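Local coordinates for ABC transporter, substrate binding protein (Agrobacterium tumefaciens, PDB 3C9H) that probably captures a solute in the periplasm and delivers it to an ABC transporter, and binds a magnesium ion, at residues S40-D43 with E44-T48; S93-M96 with D97-V100. All coordinates share one frame; numbering follows the deposited sequence.

Contacts 1 and 2 are similar ST turns at the ends of two neighbouring parallel strands, 35-40 and 90-93, each leading from strand to helix. Their centres lie about 16 Å apart, yet the loops meet: Ser-41 OG stands 3.4 Å from Ser-94 N, a weak hydrogen bond, and 3.7 Å from Ser-93 CA. Both serine hydroxyls, Ser-41 OG and Ser-94 OG, also bond to one citrate, probably from the crystallisation liquor, which may mark a pocket between the two turns. Magnesium belongs to contact 1 through Ser-41 and Asp-43; the side chain of Ser-93 in contact 2 is about 9 Å from the ion.

Contact 1: S40-D43 with E44-T48; sequences SSLD and EPLAT. With MG (magnesium ion), chain C.
A magnesium-binding turn joins strand 35-40 to helix 44-57, with Asp-43 at the helix N-cap, its backbone C=O held by the first turn. Asp-43 O receives Ala-47 N at 3.1 Å, and Leu-46 N in a weaker, more bent bond. The carboxylate leads away from the helix: with CG anti to the carbonyl carbon (chi1 -68°), it makes no capping bond and places OD1 2.3 Å from the magnesium ion. Ser-41 O binds the same ion at 2.3 Å, so a main-chain and a side-chain oxygen two residues apart grip it together; a water and two further ligand atoms bind it as well. Leu-42 reaches the helix with its branch end, CD2 lying 3.9 Å from Ala-47 CB, while CD1 approaches Leu-46 CB more loosely at 4.3 Å. Ser-40 OG accepts from Leu-42 N at 3.0 Å, closing an ST turn at the strand end. Tyr-65 OH bonds both Ser-40 OG and Leu-42 O, and Tyr-238 OH bonds Asp-43 N, tying the loop to strand 62-67 and helix 236-245. One turn into the helix, Thr-48 OG1 donates to Glu-44 O from above the carbonyl plane. The arrangement is an ST turn running into a helix N-terminus, here built into a metal site.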
ATOM      1  N   SER A  40       5.473   7.530  -7.045  1.00 18.26           N
ATOM      2  CA  SER A  40       4.936   7.012  -5.773  1.00 18.06           C
ATOM      3  C   SER A  40       3.456   6.719  -5.796  1.00 18.22           C
ATOM      4  O   SER A  40       2.668   7.356  -6.484  1.00 18.70           O
ATOM      5  CB  SER A  40       5.267   7.982  -4.654  1.00 18.42           C
ATOM      6  OG  SER A  40       4.665   7.635  -3.425  1.00 18.23           O
ATOM      7  N   SER A  41       3.063   5.699  -5.057  1.00 18.66           N
ATOM      8  CA  SER A  41       1.667   5.372  -4.945  1.00 19.02           C
ATOM      9  C   SER A  41       1.050   5.987  -3.699  1.00 19.12           C
ATOM     10  O   SER A  41      -0.139   5.835  -3.500  1.00 19.51           O
ATOM     11  CB  SER A  41       1.447   3.867  -4.956  1.00 19.01           C
ATOM     12  OG  SER A  41       1.952   3.237  -3.777  1.00 18.94           O
ATOM     13  N   LEU A  42       1.861   6.636  -2.863  1.00 19.24           N
ATOM     14  CA  LEU A  42       1.379   7.263  -1.644  1.00 19.75           C
ATOM     15  C   LEU A  42       0.574   8.497  -2.046  1.00 20.46           C
ATOM     16  O   LEU A  42       1.107   9.429  -2.671  1.00 20.98           O
ATOM     17  CB  LEU A  42       2.522   7.605  -0.684  1.00 19.86           C
ATOM     18  CG  LEU A  42       2.128   8.287   0.657  1.00 19.24           C
ATOM     19  CD1 LEU A  42       1.175   7.447   1.514  1.00 21.06           C
ATOM     20  CD2 LEU A  42       3.320   8.667   1.489  1.00 21.41           C
ATOM     21  N   ASP A  43      -0.715   8.494  -1.714  1.00 21.94           N
ATOM     22  CA  ASP A  43      -1.612   9.593  -2.120  1.00 22.21           C
ATOM     23  C   ASP A  43      -0.995  10.934  -1.714  1.00 22.91           C
ATOM     24  O   ASP A  43      -0.600  11.130  -0.542  1.00 22.67           O
ATOM     25  CB  ASP A  43      -2.993   9.461  -1.479  1.00 21.55           C
ATOM     26  CG  ASP A  43      -3.787   8.266  -2.006  1.00 23.40           C
ATOM     27  OD1 ASP A  43      -3.244   7.414  -2.734  1.00 21.09           O
ATOM     28  OD2 ASP A  43      -4.987   8.186  -1.686  1.00 25.51           O
ATOM     29  N   GLU A  44      -0.925  11.849  -2.680  1.00 24.12           N
ATOM     30  CA  GLU A  44      -0.173  13.097  -2.521  1.00 25.50           C
ATOM     31  C   GLU A  44      -0.478  13.899  -1.261  1.00 26.36           C
ATOM     32  O   GLU A  44       0.454  14.370  -0.626  1.00 26.18           O
ATOM     33  CB  GLU A  44      -0.265  13.960  -3.773  1.00 26.63           C
ATOM     34  CG  GLU A  44       0.660  15.181  -3.750  1.00 27.80           C
ATOM     35  CD  GLU A  44       0.020  16.424  -3.161  1.00 31.85           C
ATOM     36  OE1 GLU A  44      -1.189  16.370  -2.819  1.00 32.76           O
ATOM     37  OE2 GLU A  44       0.733  17.462  -3.075  1.00 35.41           O
ATOM     38  N   PRO A  45      -1.763  14.062  -0.880  1.00 28.64           N
ATOM     39  CA  PRO A  45      -1.999  14.845   0.344  1.00 28.80           C
ATOM     40  C   PRO A  45      -1.413  14.238   1.595  1.00 29.42           C
ATOM     41  O   PRO A  45      -0.981  14.974   2.468  1.00 29.55           O
ATOM     42  CB  PRO A  45      -3.525  14.982   0.400  1.00 29.63           C
ATOM     43  CG  PRO A  45      -3.971  14.750  -1.016  1.00 29.66           C
ATOM     44  CD  PRO A  45      -3.035  13.692  -1.531  1.00 29.35           C
ATOM     45  N   LEU A  46      -1.341  12.910   1.673  1.00 29.05           N
ATOM     46  CA  LEU A  46      -0.669  12.264   2.797  1.00 28.91           C
ATOM     47  C   LEU A  46       0.865  12.342   2.675  1.00 28.69           C
ATOM     48  O   LEU A  46       1.602  12.313   3.680  1.00 29.18           O
ATOM     49  CB  LEU A  46      -1.148  10.807   2.884  1.00 30.00           C
ATOM     50  CG  LEU A  46      -1.470  10.125   4.208  1.00 29.87           C
ATOM     51  CD1 LEU A  46      -2.123  11.023   5.259  1.00 28.12           C
ATOM     52  CD2 LEU A  46      -2.321   8.884   3.888  1.00 29.86           C
ATOM     53  N   ALA A  47       1.363  12.444   1.445  1.00 27.36           N
ATOM     54  CA  ALA A  47       2.790  12.536   1.184  1.00 26.77           C
ATOM     55  C   ALA A  47       3.379  13.924   1.521  1.00 26.79           C
ATOM     56  O   ALA A  47       4.573  14.051   1.773  1.00 25.74           O
ATOM     57  CB  ALA A  47       3.086  12.155  -0.272  1.00 25.97           C
ATOM     58  N   THR A  48       2.528  14.947   1.554  1.00 26.60           N
ATOM     59  CA  THR A  48       2.979  16.325   1.639  1.00 26.18           C
ATOM     60  C   THR A  48       3.851  16.618   2.855  1.00 25.22           C
ATOM     61  O   THR A  48       4.870  17.252   2.697  1.00 26.16           O
ATOM     62  CB  THR A  48       1.759  17.302   1.460  1.00 27.13           C
ATOM     63  OG1 THR A  48       1.264  17.125   0.123  1.00 28.27           O
ATOM     64  CG2 THR A  48       2.159  18.770   1.653  1.00 28.45           C
TER
HETATM   65 MG    MG C 401      -2.355   5.650  -3.954  1.00 22.34          MG
HETATM   66  O   HOH W   1      -2.351   6.972  -5.811  1.00 27.23           O

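Contact 2: S93-M96 with D97-V100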
ATOM      1  N   SER A  93       6.371   2.250  -3.587  1.00 17.81           N
ATOM      2  CA  SER A  93       5.199   1.477  -3.967  1.00 17.85           C
ATOM      3  C   SER A  93       4.795   0.451  -2.929  1.00 18.66           C
ATOM      4  O   SER A  93       5.646  -0.216  -2.320  1.00 18.06           O
ATOM      5  CB  SER A  93       5.490   0.750  -5.274  1.00 18.07           C
ATOM      6  OG  SER A  93       4.401  -0.048  -5.676  1.00 16.54           O
ATOM      7  N   SER A  94       3.484   0.323  -2.774  1.00 18.27           N
ATOM      8  CA  SER A  94       2.866  -0.659  -1.932  1.00 18.56           C
ATOM      9  C   SER A  94       2.749  -2.013  -2.646  1.00 18.66           C
ATOM     10  O   SER A  94       2.390  -3.010  -2.008  1.00 20.20           O
ATOM     11  CB  SER A  94       1.505  -0.181  -1.461  1.00 17.86           C
ATOM     12  OG  SER A  94       0.722   0.242  -2.554  1.00 18.23           O
ATOM     13  N   ALA A  95       3.042  -2.049  -3.948  1.00 19.14           N
ATOM     14  CA  ALA A  95       3.055  -3.315  -4.681  1.00 18.50           C
ATOM     15  C   ALA A  95       4.435  -4.001  -4.491  1.00 18.64           C
ATOM     16  O   ALA A  95       5.330  -3.926  -5.333  1.00 18.63           O
ATOM     17  CB  ALA A  95       2.654  -3.152  -6.140  1.00 18.40           C
ATOM     18  N   MET A  96       4.569  -4.690  -3.359  1.00 18.83           N
ATOM     19  CA  MET A  96       5.857  -5.149  -2.854  1.00 18.54           C
ATOM     20  C   MET A  96       6.505  -6.065  -3.880  1.00 19.64           C
ATOM     21  O   MET A  96       7.701  -5.994  -4.141  1.00 21.46           O
ATOM     22  CB  MET A  96       5.691  -5.918  -1.546  1.00 18.37           C
ATOM     23  CG  MET A  96       5.046  -5.170  -0.350  1.00 20.17           C
ATOM     24  SD  MET A  96       4.885  -6.142   1.168  1.00 13.67           S
ATOM     25  CE  MET A  96       6.606  -6.341   1.603  1.00 22.58           C
ATOM     26  N   ASP A  97       5.690  -6.936  -4.432  1.00 19.67           N
ATOM     27  CA  ASP A  97       6.121  -7.884  -5.435  1.00 20.96           C
ATOM     28  C   ASP A  97       6.690  -7.237  -6.702  1.00 20.62           C
ATOM     29  O   ASP A  97       7.739  -7.662  -7.205  1.00 20.33           O
ATOM     30  CB  ASP A  97       4.997  -8.883  -5.730  1.00 22.05           C
ATOM     31  CG  ASP A  97       3.710  -8.237  -6.254  1.00 25.76           C
ATOM     32  OD1 ASP A  97       3.384  -7.081  -5.902  1.00 25.86           O
ATOM     33  OD2 ASP A  97       2.980  -8.948  -6.977  1.00 31.58           O
ATOM     34  N   LEU A  98       6.060  -6.168  -7.174  1.00 20.46           N
ATOM     35  CA  LEU A  98       6.525  -5.477  -8.370  1.00 20.51           C
ATOM     36  C   LEU A  98       7.831  -4.751  -8.093  1.00 20.50           C
ATOM     37  O   LEU A  98       8.666  -4.625  -8.981  1.00 19.37           O
ATOM     38  CB  LEU A  98       5.464  -4.473  -8.878  1.00 20.68           C
ATOM     39  CG  LEU A  98       4.142  -5.128  -9.326  1.00 21.31           C
ATOM     40  CD1 LEU A  98       3.160  -4.113  -9.860  1.00 22.39           C
ATOM     41  CD2 LEU A  98       4.397  -6.291 -10.343  1.00 20.72           C
ATOM     42  N   GLN A  99       7.996  -4.257  -6.862  1.00 20.44           N
ATOM     43  CA  GLN A  99       9.230  -3.586  -6.482  1.00 20.02           C
ATOM     44  C   GLN A  99      10.394  -4.557  -6.373  1.00 20.43           C
ATOM     45  O   GLN A  99      11.493  -4.266  -6.808  1.00 19.60           O
ATOM     46  CB  GLN A  99       9.042  -2.809  -5.186  1.00 20.39           C
ATOM     47  CG  GLN A  99       8.141  -1.581  -5.365  1.00 19.75           C
ATOM     48  CD  GLN A  99       8.858  -0.422  -6.051  1.00 20.10           C
ATOM     49  OE1 GLN A  99       8.955  -0.382  -7.283  1.00 19.47           O
ATOM     50  NE2 GLN A  99       9.349   0.544  -5.253  1.00 18.85           N
ATOM     51  N   VAL A 100      10.147  -5.711  -5.788  1.00 20.78           N
ATOM     52  CA  VAL A 100      11.177  -6.753  -5.704  1.00 21.92           C
ATOM     53  C   VAL A 100      11.494  -7.280  -7.111  1.00 22.05           C
ATOM     54  O   VAL A 100      12.656  -7.475  -7.440  1.00 22.01           O
ATOM     55  CB  VAL A 100      10.777  -7.875  -4.724  1.00 21.97           C
ATOM     56  CG1 VAL A 100      11.771  -9.110  -4.820  1.00 22.36           C
ATOM     57  CG2 VAL A 100      10.755  -7.317  -3.298  1.00 21.56           C
TER
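This is a local, buried contact round the start of helix 96-104, where the chain leaves strand 90-93 and Ala-95 takes the N-cap position. Ala-95 O receives Gln-99 N at 3.1 Å, and Leu-98 N in a weak, bent bond. The next rung is straighter: Val-100 N reaches Met-96 O at 3.0 Å with an N-H...O angle of 163°. Before the helix, Ser-93 OG accepts Ala-95 N at 3.0 Å, forming an ST turn, and Ala-95 is the centre of an inverse gamma turn. Gln-99 packs against the Ser-93 end of this turn: its first torsion sets CG 3.5 Å from Ser-93 CB, and the bend at chi2 (-76°) then brings the amide carbon CD to 3.6 Å from the same CB. Its NE2 continues past the serine to Ile-264 O on strand 258-268 and, weakly, to Ala-91 O. The methyl of Ala-95 packs against one branch of Leu-98, CB to CD1 3.9 Å. A chi1 of 60° folds the Asp-97 carboxylate back toward the start of the helix, where OD1 lies 3.5 Å from Ala-95 C; OD2 is engaged by Arg-341 in a salt bridge. Gln-99 NE2 is thus held by Ile-264 O and Asp-97 OD2 by Arg-341, and the carboxylate's negative charge close to the helix N-terminus would probably be favoured by the helix dipole as well as by the arginine.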